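PDB 4X7R: TarM from Staphylococcus aureus subsp. aureus 21178, which is a GT-B-fold glycosyltransferase with two Rossmann-like domains and a large antiparallel beta-sheet domain, and binds uridine-5'-diphosphate in the model. Local coordinates for residues 5-10 and 37-42; 67-72 and 208-213; 319-324 and 348-353. The protein carries 1 engineered substitution. All blocks are in the same frame, centred on the assembly; numbering follows the deposited sequence.

Contact 1. Residues 5-10 and 37-42; sequences FMMVHE and DIVTFD. With SUS (2-deoxy-3,6-di-O-sulfo-2-(sulfoamino)-alpha-D-glucopyranose), chain C; BDP (beta-D-glucopyranuronic acid), chain B.
H9 and F41 line the glycan pocket where a parallel strand pair of the N-terminal Rossmann-like domain runs out into it. The H9 ring is clasped there: C4 of SUS lies over the centre of one face, and E10 CB covers the opposite face toward the rim. H9 ND1 donates in the ring plane to O1S of SUS at 2.6 Å, a bond bent to 140°, and F41 CB comes within 3.6 Å of the same O1S. From the protein side, the neighbouring D42 brings its CB to 3.6 Å from H9 CE1. The same SUS is also hydrogen-bonded by S230 and K233. Behind the ring, E10 OE1 and D42 OD2 come within 3.8 Å of each other, and K44 NZ, salt-bridged to both, probably offsets their repulsion, while D42 OD1 has Y47 as its partner. The H9 carbonyl holds the outgoing loop by accepting F41 N at 2.9 Å and, weakly, D42 N.

Upstream lies the first beta-alpha-beta crossover of the domain, strand 3-7, helix 17-31 and strand 36-40. M6 N donates to D37 O, V39 N to M6 O and V8 N to V39 O, the last bond nearly straight at 169°. On one face of the sheet M7 and V39 lie side by side, M7 CG 3.8 Å from V39 CB. A bend at chi3 (49°) then carries M7 CE to F41 CZ at 3.8 Å. F5 CB touches V39 CG2 beside them, and helix 203-214 covers this face through Y210, L211 and L214. M6 and I38 share the other face; next to I38, V8 CG1 lies 3.9 Å from T40 CG2 and also touches I38 CG2, while M18 and M22 of helix 17-31 pack on V8.

Contact 2. Residues 67-72 and 208-213; sequences YNVFEY and VYYLEK
Y210 reaches out of helix 203-214 to be gripped by V69, Y72 and Y67, its CG anti to the backbone N (chi1 166°). V69 CA sits over the centre of the Y210 ring in a CH-pi contact, 3.7 Å from the centroid. V69 CB adds an apolar contact, 3.6 Å from Y210 CD2. The Y72 side chain slides past in the opposite direction, its CB 3.5 Å from Y210 CE1; the two ring planes stand 51° apart, an oblique pairing. Two further side chains pack carbon against a tyrosine hydroxyl. Y67 CB lies at the edge of the Y210 ring, 3.2 Å from Y210 OH, and K213 crosses Y72 at about a right angle, with K213 CG 3.4 Å from Y72 OH.

Polar bonds act within the 67-72 segment. N68 OD1 accepts E71 N on a lone pair at 3.1 Å and F70 N weakly, while N68 ND2 is hydrogen-bonded to T40 OG1 of the neighbouring strand and to D42 O just beyond it. One side chain thus caps a helix and ties it to the sheet, the N-cap arrangement of a strand-to-helix junction in a Rossmann-like domain, here with helix 203-214 packed against it mainly through Y210.

Contact 3. Residues 319-324 and 348-353; sequences KIVGHI and NAVKFH. With UDP (uridine-5'-diphosphate), chain E.
I320, V321 and G322 pair in parallel with K351, F352 and H353 in a right-handed beta-alpha-beta crossover of the C-terminal Rossmann-like domain, with helix 333-346 as the connection. The tight part lies along the strands. K351 N donates to K319 O, V321 N to K351 O at 2.7 Å and H353 N to V321 O, whereas the last bond, H323 N to H353 O, is bent to 133°. I320 CG2 stands over the centre of the H353 ring, 3.7 Å from the centroid and only 2° off the normal. Beside it K351 lays its aliphatic part along I320, K351 CD 3.7 Å from I320 CD1, and its NZ makes a weak bond to H353 NE2. On the other face V321 CB covers the F352 ring toward its rim, with V321 CG1 3.7 Å from F352 CE2, and V343 and I453 of two helices pack around them.

The solvent-facing end, where A349 is exposed and K319 only partly buried, fits more loosely. K319 CD lies 4.0 Å from A349 CB, and K319 NZ turns to D347 and N458. At the other end, where the strand meets the ligand, I324 CG2 rests 3.5 Å from C4 of UDP.

Overall arrangement
Contacts 1 and 3 are the same solution used twice: each is a buried parallel strand pair of a beta-alpha-beta unit, one in each Rossmann-like domain, and each ends at a ligand. They lie about 36 Å apart between centres and do not touch. The chemistry differs at the ends, since contact 1 meets a sulfated glycan with a histidine N-H, near a cluster of two carboxylates and a lysine, whereas contact 3 offers uridine-5'-diphosphate an apolar branch. Contact 2, only partly buried, adjoins contact 1 through neighbouring strands 36-40 and 66-68. Its aromatic clasp lacks clear cross-segment hydrogen bonds, and helix 203-214 serves both contacts. Contacts 2 and 3 lie on opposite sides of the chain's centre.

Contact 1. Residues 5-10 and 37-42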
loop_
_atom_site.group_PDB
_atom_site.type_symbol
_atom_site.label_atom_id
_atom_site.label_comp_id
_atom_site.label_asym_id
_atom_site.label_seq_id
_atom_site.Cartn_x
_atom_site.Cartn_y
_atom_site.Cartn_z
ATOM N N PHE A 5 -1.727 -17.355 3.336
ATOM C CA PHE A 5 -2.423 -16.153 3.808
ATOM C C PHE A 5 -1.377 -15.086 3.987
ATOM O O PHE A 5 -0.443 -15.241 4.769
ATOM C CB PHE A 5 -3.185 -16.423 5.125
ATOM C CG PHE A 5 -4.188 -17.551 5.014
ATOM C CD1 PHE A 5 -3.790 -18.874 5.181
ATOM C CD2 PHE A 5 -5.536 -17.284 4.779
ATOM C CE1 PHE A 5 -4.722 -19.920 5.079
ATOM C CE2 PHE A 5 -6.465 -18.327 4.668
ATOM C CZ PHE A 5 -6.051 -19.637 4.823
ATOM N N MET A 6 -1.498 -14.034 3.199
ATOM C CA MET A 6 -0.533 -12.951 3.104
ATOM C C MET A 6 -1.115 -11.702 3.682
ATOM O O MET A 6 -2.092 -11.183 3.172
ATOM C CB MET A 6 -0.068 -12.777 1.648
ATOM C CG MET A 6 0.369 -14.073 1.031
ATOM S SD MET A 6 1.026 -14.016 -0.657
ATOM C CE MET A 6 -0.117 -12.946 -1.487
ATOM N N MET A 7 -0.519 -11.241 4.765
ATOM C CA MET A 7 -1.018 -10.167 5.595
ATOM C C MET A 7 -0.446 -8.814 5.375
ATOM O O MET A 7 0.776 -8.628 5.273
ATOM C CB MET A 7 -0.909 -10.571 7.057
ATOM C CG MET A 7 -1.759 -11.780 7.384
ATOM S SD MET A 7 -1.040 -12.658 8.781
ATOM C CE MET A 7 -0.810 -11.332 9.880
ATOM N N VAL A 8 -1.349 -7.863 5.272
ATOM C CA VAL A 8 -1.047 -6.438 5.087
ATOM C C VAL A 8 -2.157 -5.616 5.773
ATOM O O VAL A 8 -3.258 -6.130 6.015
ATOM C CB VAL A 8 -0.877 -6.120 3.568
ATOM C CG1 VAL A 8 -2.200 -6.204 2.782
ATOM C CG2 VAL A 8 -0.189 -4.789 3.339
ATOM N N HIS A 9 -1.872 -4.352 6.092
ATOM C CA HIS A 9 -2.849 -3.468 6.703
ATOM C C HIS A 9 -4.148 -3.393 5.880
ATOM O O HIS A 9 -5.220 -3.696 6.407
ATOM C CB HIS A 9 -2.232 -2.068 6.859
ATOM C CG HIS A 9 -3.215 -1.026 7.267
ATOM N ND1 HIS A 9 -4.062 -1.219 8.348
ATOM C CD2 HIS A 9 -3.430 0.207 6.752
ATOM C CE1 HIS A 9 -4.796 -0.124 8.422
ATOM N NE2 HIS A 9 -4.446 0.769 7.495
ATOM N N GLU A 10 -4.043 -2.994 4.599
ATOM C CA GLU A 10 -5.184 -2.776 3.701
ATOM C C GLU A 10 -4.793 -2.975 2.258
ATOM O O GLU A 10 -3.599 -3.044 1.928
ATOM C CB GLU A 10 -5.659 -1.310 3.825
ATOM C CG GLU A 10 -4.709 -0.280 3.203
ATOM C CD GLU A 10 -5.220 1.146 3.119
ATOM O OE1 GLU A 10 -6.351 1.370 2.632
ATOM O OE2 GLU A 10 -4.440 2.053 3.474
ATOM N N ASP A 37 -3.984 -16.219 -0.615
ATOM C CA ASP A 37 -4.914 -15.106 -0.420
ATOM C C ASP A 37 -4.397 -14.002 0.463
ATOM O O ASP A 37 -3.399 -14.180 1.157
ATOM C CB ASP A 37 -6.286 -15.633 0.012
ATOM C CG ASP A 37 -6.851 -16.641 -0.997
ATOM O OD1 ASP A 37 -6.953 -16.289 -2.200
ATOM O OD2 ASP A 37 -7.165 -17.774 -0.590
ATOM N N ILE A 38 -5.043 -12.826 0.394
ATOM C CA ILE A 38 -4.619 -11.645 1.142
ATOM C C ILE A 38 -5.524 -11.426 2.342
ATOM O O ILE A 38 -6.740 -11.519 2.209
ATOM C CB ILE A 38 -4.526 -10.423 0.194
ATOM C CG1 ILE A 38 -3.487 -10.732 -0.986
ATOM C CG2 ILE A 38 -4.158 -9.137 0.978
ATOM C CD1 ILE A 38 -3.306 -9.663 -2.076
ATOM N N VAL A 39 -4.927 -11.185 3.520
ATOM C CA VAL A 39 -5.663 -10.883 4.766
ATOM C C VAL A 39 -5.383 -9.418 5.123
ATOM O O VAL A 39 -4.217 -9.044 5.251
ATOM C CB VAL A 39 -5.283 -11.819 5.937
ATOM C CG1 VAL A 39 -6.145 -11.529 7.177
ATOM C CG2 VAL A 39 -5.363 -13.293 5.521
ATOM N N THR A 40 -6.442 -8.595 5.245
ATOM C CA THR A 40 -6.359 -7.182 5.628
ATOM C C THR A 40 -7.043 -6.959 6.980
ATOM O O THR A 40 -7.826 -7.806 7.418
ATOM C CB THR A 40 -6.851 -6.248 4.526
ATOM O OG1 THR A 40 -8.253 -6.466 4.303
ATOM C CG2 THR A 40 -6.046 -6.391 3.236
ATOM N N PHE A 41 -6.726 -5.824 7.652
ATOM C CA PHE A 41 -7.219 -5.530 8.992
ATOM C C PHE A 41 -7.895 -4.172 9.129
ATOM O O PHE A 41 -8.430 -3.882 10.182
ATOM C CB PHE A 41 -6.071 -5.705 10.034
ATOM C CG PHE A 41 -5.398 -7.064 9.957
ATOM C CD1 PHE A 41 -5.972 -8.179 10.558
ATOM C CD2 PHE A 41 -4.187 -7.223 9.276
ATOM C CE1 PHE A 41 -5.363 -9.442 10.466
ATOM C CE2 PHE A 41 -3.585 -8.481 9.175
ATOM C CZ PHE A 41 -4.180 -9.589 9.764
ATOM N N ASP A 42 -7.924 -3.359 8.075
ATOM C CA ASP A 42 -8.565 -2.056 8.177
ATOM C C ASP A 42 -10.080 -2.162 7.955
ATOM O O ASP A 42 -10.600 -3.178 7.470
ATOM C CB ASP A 42 -7.973 -1.094 7.119
ATOM C CG ASP A 42 -8.318 -1.520 5.706
ATOM O OD1 ASP A 42 -8.233 -2.733 5.415
ATOM O OD2 ASP A 42 -8.651 -0.640 4.886
HETATM N N2 SUS C . -2.993 -1.290 12.319
HETATM C C1 SUS C . -3.091 1.169 12.423
HETATM S S1 SUS C . -4.580 -1.987 11.995
HETATM C C2 SUS C . -2.839 -0.044 11.545
HETATM S S2 SUS C . -2.652 4.782 8.211
HETATM C C3 SUS C . -1.436 0.049 10.905
HETATM O O3 SUS C . -1.222 -1.042 9.985
HETATM S S3 SUS C . -0.156 -2.083 10.318
HETATM C C4 SUS C . -1.197 1.389 10.195
HETATM O O4 SUS C . 0.182 1.410 9.884
HETATM C C5 SUS C . -1.585 2.583 11.137
HETATM O O5 SUS C . -2.939 2.384 11.643
HETATM C C6 SUS C . -1.649 3.936 10.431
HETATM O O6 SUS C . -2.595 3.819 9.384
HETATM O O1S SUS C . -4.629 -2.459 10.545
HETATM O O2S SUS C . -4.751 -3.140 12.973
HETATM O O3S SUS C . -5.675 -0.944 12.216
HETATM O O4S SUS C . -3.615 4.201 7.170
HETATM O O5S SUS C . -3.145 6.140 8.716
HETATM O O6S SUS C . -1.262 4.931 7.584
HETATM O O7S SUS C . 1.152 -1.337 10.497
HETATM O O8S SUS C . -0.002 -3.103 9.189
HETATM O O9S SUS C . -0.510 -2.809 11.611
HETATM C C1 BDP B . 0.383 1.966 8.584
HETATM C C2 BDP B . 1.688 2.808 8.606
HETATM C C3 BDP B . 2.019 3.329 7.206
HETATM C C4 BDP B . 1.927 2.184 6.122
HETATM C C5 BDP B . 0.564 1.425 6.276
HETATM C C6 BDP B . 0.404 0.267 5.268
HETATM O O2 BDP B . 1.527 3.902 9.498
HETATM O O3 BDP B . 3.342 3.912 7.225
HETATM O O4 BDP B . 1.943 2.808 4.841
HETATM O O5 BDP B . 0.451 0.897 7.626
HETATM O O6A BDP B . 1.107 -0.756 5.449
HETATM O O6B BDP B . -0.478 0.398 4.385
#

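Contact 2. Residues 67-72 and 208-213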
loop_
_atom_site.group_PDB
_atom_site.type_symbol
_atom_site.label_atom_id
_atom_site.label_comp_id
_atom_site.label_asym_id
_atom_site.label_seq_id
_atom_site.Cartn_x
_atom_site.Cartn_y
_atom_site.Cartn_z
ATOM N N TYR A 67 -9.456 -11.608 2.520
ATOM C CA TYR A 67 -10.126 -11.869 3.796
ATOM C C TYR A 67 -9.883 -10.612 4.657
ATOM O O TYR A 67 -8.750 -10.175 4.785
ATOM C CB TYR A 67 -9.519 -13.078 4.498
ATOM C CG TYR A 67 -9.746 -14.365 3.753
ATOM C CD1 TYR A 67 -10.993 -14.999 3.775
ATOM C CD2 TYR A 67 -8.708 -14.980 3.051
ATOM C CE1 TYR A 67 -11.198 -16.217 3.113
ATOM C CE2 TYR A 67 -8.905 -16.194 2.389
ATOM C CZ TYR A 67 -10.153 -16.799 2.407
ATOM O OH TYR A 67 -10.344 -17.991 1.769
ATOM N N ASN A 68 -10.942 -9.997 5.182
ATOM C CA ASN A 68 -10.830 -8.812 6.016
ATOM C C ASN A 68 -11.542 -9.077 7.368
ATOM O O ASN A 68 -12.606 -9.686 7.388
ATOM C CB ASN A 68 -11.373 -7.585 5.285
ATOM C CG ASN A 68 -11.391 -6.338 6.143
ATOM O OD1 ASN A 68 -12.381 -6.027 6.836
ATOM N ND2 ASN A 68 -10.276 -5.625 6.154
ATOM N N VAL A 69 -10.923 -8.666 8.482
ATOM C CA VAL A 69 -11.432 -8.868 9.855
ATOM C C VAL A 69 -12.864 -8.318 10.054
ATOM O O VAL A 69 -13.685 -9.022 10.608
ATOM C CB VAL A 69 -10.425 -8.372 10.953
ATOM C CG1 VAL A 69 -10.145 -6.870 10.838
ATOM C CG2 VAL A 69 -10.912 -8.731 12.361
ATOM N N PHE A 70 -13.148 -7.066 9.623
ATOM C CA PHE A 70 -14.487 -6.472 9.754
ATOM C C PHE A 70 -15.473 -7.151 8.839
ATOM O O PHE A 70 -16.576 -7.458 9.284
ATOM C CB PHE A 70 -14.474 -4.945 9.586
ATOM C CG PHE A 70 -13.602 -4.313 10.643
ATOM C CD1 PHE A 70 -13.975 -4.343 11.987
ATOM C CD2 PHE A 70 -12.338 -3.822 10.318
ATOM C CE1 PHE A 70 -13.125 -3.837 12.977
ATOM C CE2 PHE A 70 -11.496 -3.296 11.307
ATOM C CZ PHE A 70 -11.895 -3.295 12.624
ATOM N N GLU A 71 -15.049 -7.486 7.598
ATOM C CA GLU A 71 -15.899 -8.189 6.614
ATOM C C GLU A 71 -16.346 -9.556 7.097
ATOM O O GLU A 71 -17.478 -9.932 6.850
ATOM C CB GLU A 71 -15.190 -8.323 5.247
ATOM C CG GLU A 71 -15.023 -6.990 4.537
ATOM C CD GLU A 71 -16.290 -6.332 4.023
ATOM O OE1 GLU A 71 -17.194 -7.059 3.552
ATOM O OE2 GLU A 71 -16.367 -5.083 4.071
ATOM N N TYR A 72 -15.462 -10.289 7.781
ATOM C CA TYR A 72 -15.746 -11.611 8.335
ATOM C C TYR A 72 -16.906 -11.533 9.355
ATOM O O TYR A 72 -17.843 -12.325 9.271
ATOM C CB TYR A 72 -14.474 -12.162 8.994
ATOM C CG TYR A 72 -14.673 -13.403 9.838
ATOM C CD1 TYR A 72 -14.836 -14.656 9.247
ATOM C CD2 TYR A 72 -14.650 -13.335 11.227
ATOM C CE1 TYR A 72 -15.040 -15.801 10.022
ATOM C CE2 TYR A 72 -14.822 -14.474 12.011
ATOM C CZ TYR A 72 -15.011 -15.708 11.406
ATOM O OH TYR A 72 -15.174 -16.834 12.175
ATOM N N VAL A 208 -5.800 -11.165 16.314
ATOM C CA VAL A 208 -5.173 -12.449 16.648
ATOM C C VAL A 208 -6.246 -13.550 16.679
ATOM O O VAL A 208 -6.042 -14.619 16.105
ATOM C CB VAL A 208 -4.353 -12.363 17.963
ATOM C CG1 VAL A 208 -4.053 -13.755 18.531
ATOM C CG2 VAL A 208 -3.072 -11.562 17.747
ATOM N N TYR A 209 -7.406 -13.267 17.319
ATOM C CA TYR A 209 -8.519 -14.217 17.381
ATOM C C TYR A 209 -8.968 -14.561 15.967
ATOM O O TYR A 209 -9.123 -15.735 15.643
ATOM C CB TYR A 209 -9.686 -13.625 18.190
ATOM C CG TYR A 209 -10.982 -14.406 18.072
ATOM C CD1 TYR A 209 -11.198 -15.560 18.826
ATOM C CD2 TYR A 209 -12.027 -13.952 17.263
ATOM C CE1 TYR A 209 -12.411 -16.253 18.757
ATOM C CE2 TYR A 209 -13.226 -14.656 17.159
ATOM C CZ TYR A 209 -13.418 -15.799 17.915
ATOM O OH TYR A 209 -14.600 -16.492 17.777
ATOM N N TYR A 210 -9.170 -13.529 15.140
ATOM C CA TYR A 210 -9.622 -13.646 13.755
ATOM C C TYR A 210 -8.750 -14.605 12.930
ATOM O O TYR A 210 -9.284 -15.509 12.284
ATOM C CB TYR A 210 -9.713 -12.243 13.111
ATOM C CG TYR A 210 -9.855 -12.281 11.605
ATOM C CD1 TYR A 210 -10.953 -12.892 11.002
ATOM C CD2 TYR A 210 -8.913 -11.670 10.782
ATOM C CE1 TYR A 210 -11.097 -12.923 9.620
ATOM C CE2 TYR A 210 -9.055 -11.686 9.393
ATOM C CZ TYR A 210 -10.153 -12.309 8.822
ATOM O OH TYR A 210 -10.343 -12.300 7.473
ATOM N N LEU A 211 -7.405 -14.437 13.005
ATOM C CA LEU A 211 -6.438 -15.302 12.316
ATOM C C LEU A 211 -6.516 -16.743 12.801
ATOM O O LEU A 211 -6.298 -17.645 12.014
ATOM C CB LEU A 211 -5.006 -14.780 12.487
ATOM C CG LEU A 211 -4.686 -13.461 11.784
ATOM C CD1 LEU A 211 -3.302 -12.966 12.193
ATOM C CD2 LEU A 211 -4.798 -13.608 10.248
ATOM N N GLU A 212 -6.798 -16.956 14.095
ATOM C CA GLU A 212 -6.919 -18.303 14.669
ATOM C C GLU A 212 -8.211 -18.963 14.176
ATOM O O GLU A 212 -8.236 -20.174 13.993
ATOM C CB GLU A 212 -6.879 -18.247 16.202
ATOM C CG GLU A 212 -5.512 -17.870 16.744
ATOM C CD GLU A 212 -5.473 -17.406 18.184
ATOM O OE1 GLU A 212 -6.547 -17.124 18.768
ATOM O OE2 GLU A 212 -4.353 -17.283 18.721
ATOM N N LYS A 213 -9.257 -18.156 13.917
ATOM C CA LYS A 213 -10.556 -18.586 13.369
ATOM C C LYS A 213 -10.439 -18.836 11.840
ATOM O O LYS A 213 -10.891 -19.861 11.330
ATOM C CB LYS A 213 -11.634 -17.508 13.673
ATOM C CG LYS A 213 -12.872 -18.020 14.386
ATOM C CD LYS A 213 -12.597 -18.715 15.719
ATOM C CE LYS A 213 -13.788 -19.558 16.144
ATOM N NZ LYS A 213 -13.982 -20.785 15.304
#

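Contact 3. Residues 319-324 and 348-353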
loop_
_atom_site.group_PDB
_atom_site.type_symbol
_atom_site.label_atom_id
_atom_site.label_comp_id
_atom_site.label_asym_id
_atom_site.label_seq_id
_atom_site.Cartn_x
_atom_site.Cartn_y
_atom_site.Cartn_z
ATOM N N LYS A 319 13.240 12.208 -26.651
ATOM C CA LYS A 319 13.886 12.449 -25.362
ATOM C C LYS A 319 12.868 12.523 -24.213
ATOM O O LYS A 319 12.536 13.603 -23.719
ATOM C CB LYS A 319 14.784 13.695 -25.427
ATOM C CG LYS A 319 15.867 13.622 -26.491
ATOM C CD LYS A 319 16.316 15.004 -26.896
ATOM C CE LYS A 319 17.337 14.930 -27.992
ATOM N NZ LYS A 319 18.174 16.154 -28.027
ATOM N N ILE A 320 12.354 11.356 -23.807
ATOM C CA ILE A 320 11.395 11.262 -22.716
ATOM C C ILE A 320 12.036 10.459 -21.590
ATOM O O ILE A 320 12.404 9.295 -21.788
ATOM C CB ILE A 320 10.016 10.671 -23.152
ATOM C CG1 ILE A 320 9.500 11.209 -24.520
ATOM C CG2 ILE A 320 8.963 10.760 -22.031
ATOM C CD1 ILE A 320 9.126 12.675 -24.608
ATOM N N VAL A 321 12.192 11.095 -20.420
ATOM C CA VAL A 321 12.737 10.454 -19.223
ATOM C C VAL A 321 11.551 10.189 -18.311
ATOM O O VAL A 321 10.798 11.112 -17.991
ATOM C CB VAL A 321 13.857 11.281 -18.536
ATOM C CG1 VAL A 321 14.301 10.628 -17.233
ATOM C CG2 VAL A 321 15.048 11.469 -19.463
ATOM N N GLY A 322 11.364 8.933 -17.942
ATOM C CA GLY A 322 10.246 8.538 -17.096
ATOM C C GLY A 322 10.594 8.266 -15.650
ATOM O O GLY A 322 11.744 7.960 -15.325
ATOM N N HIS A 323 9.581 8.377 -14.775
ATOM C CA HIS A 323 9.680 8.105 -13.345
ATOM C C HIS A 323 8.287 7.735 -12.848
ATOM O O HIS A 323 7.391 8.575 -12.870
ATOM C CB HIS A 323 10.258 9.308 -12.580
ATOM C CG HIS A 323 10.531 9.036 -11.135
ATOM N ND1 HIS A 323 11.807 8.803 -10.678
ATOM C CD2 HIS A 323 9.680 8.996 -10.087
ATOM C CE1 HIS A 323 11.689 8.593 -9.376
ATOM N NE2 HIS A 323 10.425 8.693 -8.980
ATOM N N ILE A 324 8.096 6.458 -12.454
ATOM C CA ILE A 324 6.823 5.920 -11.961
ATOM C C ILE A 324 7.019 5.419 -10.535
ATOM O O ILE A 324 7.683 4.399 -10.342
ATOM C CB ILE A 324 6.252 4.789 -12.886
ATOM C CG1 ILE A 324 6.157 5.215 -14.374
ATOM C CG2 ILE A 324 4.895 4.302 -12.376
ATOM C CD1 ILE A 324 5.992 4.010 -15.368
ATOM N N ASN A 348 17.183 21.559 -23.987
ATOM C CA ASN A 348 15.812 21.991 -23.702
ATOM C C ASN A 348 14.717 21.092 -24.305
ATOM O O ASN A 348 13.537 21.314 -24.025
ATOM C CB ASN A 348 15.601 23.457 -24.134
ATOM C CG ASN A 348 16.653 24.429 -23.649
ATOM O OD1 ASN A 348 16.555 25.020 -22.570
ATOM N ND2 ASN A 348 17.682 24.634 -24.462
ATOM N N ALA A 349 15.098 20.090 -25.130
ATOM C CA ALA A 349 14.170 19.173 -25.803
ATOM C C ALA A 349 13.721 17.998 -24.935
ATOM O O ALA A 349 12.652 17.433 -25.180
ATOM C CB ALA A 349 14.786 18.662 -27.098
ATOM N N VAL A 350 14.538 17.624 -23.936
ATOM C CA VAL A 350 14.265 16.503 -23.039
ATOM C C VAL A 350 13.089 16.739 -22.069
ATOM O O VAL A 350 13.059 17.738 -21.347
ATOM C CB VAL A 350 15.557 15.929 -22.385
ATOM C CG1 VAL A 350 16.356 17.011 -21.683
ATOM C CG2 VAL A 350 15.268 14.754 -21.444
ATOM N N LYS A 351 12.116 15.814 -22.093
ATOM C CA LYS A 351 10.916 15.835 -21.265
ATOM C C LYS A 351 11.043 14.850 -20.096
ATOM O O LYS A 351 11.622 13.773 -20.254
ATOM C CB LYS A 351 9.676 15.471 -22.104
ATOM C CG LYS A 351 9.208 16.546 -23.091
ATOM C CD LYS A 351 7.924 16.123 -23.844
ATOM C CE LYS A 351 6.645 16.204 -23.025
ATOM N NZ LYS A 351 5.528 15.441 -23.645
ATOM N N PHE A 352 10.471 15.210 -18.935
ATOM C CA PHE A 352 10.454 14.373 -17.744
ATOM C C PHE A 352 9.002 14.129 -17.361
ATOM O O PHE A 352 8.269 15.077 -17.058
ATOM C CB PHE A 352 11.265 14.999 -16.590
ATOM C CG PHE A 352 12.769 14.988 -16.775
ATOM C CD1 PHE A 352 13.393 15.897 -17.623
ATOM C CD2 PHE A 352 13.566 14.091 -16.074
ATOM C CE1 PHE A 352 14.782 15.878 -17.800
ATOM C CE2 PHE A 352 14.957 14.083 -16.243
ATOM C CZ PHE A 352 15.554 14.974 -17.107
ATOM N N HIS A 353 8.573 12.853 -17.446
ATOM C CA HIS A 353 7.219 12.402 -17.120
ATOM C C HIS A 353 7.245 11.719 -15.769
ATOM O O HIS A 353 7.827 10.635 -15.634
ATOM C CB HIS A 353 6.689 11.427 -18.185
ATOM C CG HIS A 353 6.340 12.046 -19.503
ATOM N ND1 HIS A 353 5.538 11.381 -20.411
ATOM C CD2 HIS A 353 6.703 13.239 -20.034
ATOM C CE1 HIS A 353 5.443 12.183 -21.457
ATOM N NE2 HIS A 353 6.127 13.310 -21.274
HETATM N N1 UDP E . 2.965 2.152 -9.530
HETATM C C2 UDP E . 1.946 2.195 -10.464
HETATM N N3 UDP E . 1.552 3.458 -10.839
HETATM C C4 UDP E . 2.045 4.657 -10.371
HETATM C C5 UDP E . 3.068 4.537 -9.365
HETATM C C6 UDP E . 3.490 3.316 -8.984
HETATM O O2 UDP E . 1.423 1.192 -10.929
HETATM O O4 UDP E . 1.610 5.723 -10.846
HETATM C "C1'" UDP E . 3.550 0.817 -9.246
HETATM C "C2'" UDP E . 4.750 0.463 -10.120
HETATM O "O2'" UDP E . 4.333 -0.104 -11.352
HETATM C "C3'" UDP E . 5.473 -0.559 -9.241
HETATM C "C4'" UDP E . 5.182 -0.063 -7.828
HETATM O "O4'" UDP E . 4.016 0.790 -7.915
HETATM O "O3'" UDP E . 5.106 -1.927 -9.427
HETATM C "C5'" UDP E . 6.318 0.676 -7.171
HETATM O "O5'" UDP E . 7.299 -0.318 -6.801
HETATM P PA UDP E . 8.746 -0.016 -6.176
HETATM O O1A UDP E . 9.310 -1.277 -5.646
HETATM O O2A UDP E . 9.642 0.572 -7.278
HETATM O O3A UDP E . 8.572 1.031 -5.028
HETATM P PB UDP E . 7.616 1.093 -3.741
HETATM O O1B UDP E . 7.433 -0.291 -3.175
HETATM O O2B UDP E . 6.249 1.674 -4.119
HETATM O O3B UDP E . 8.278 1.955 -2.683
#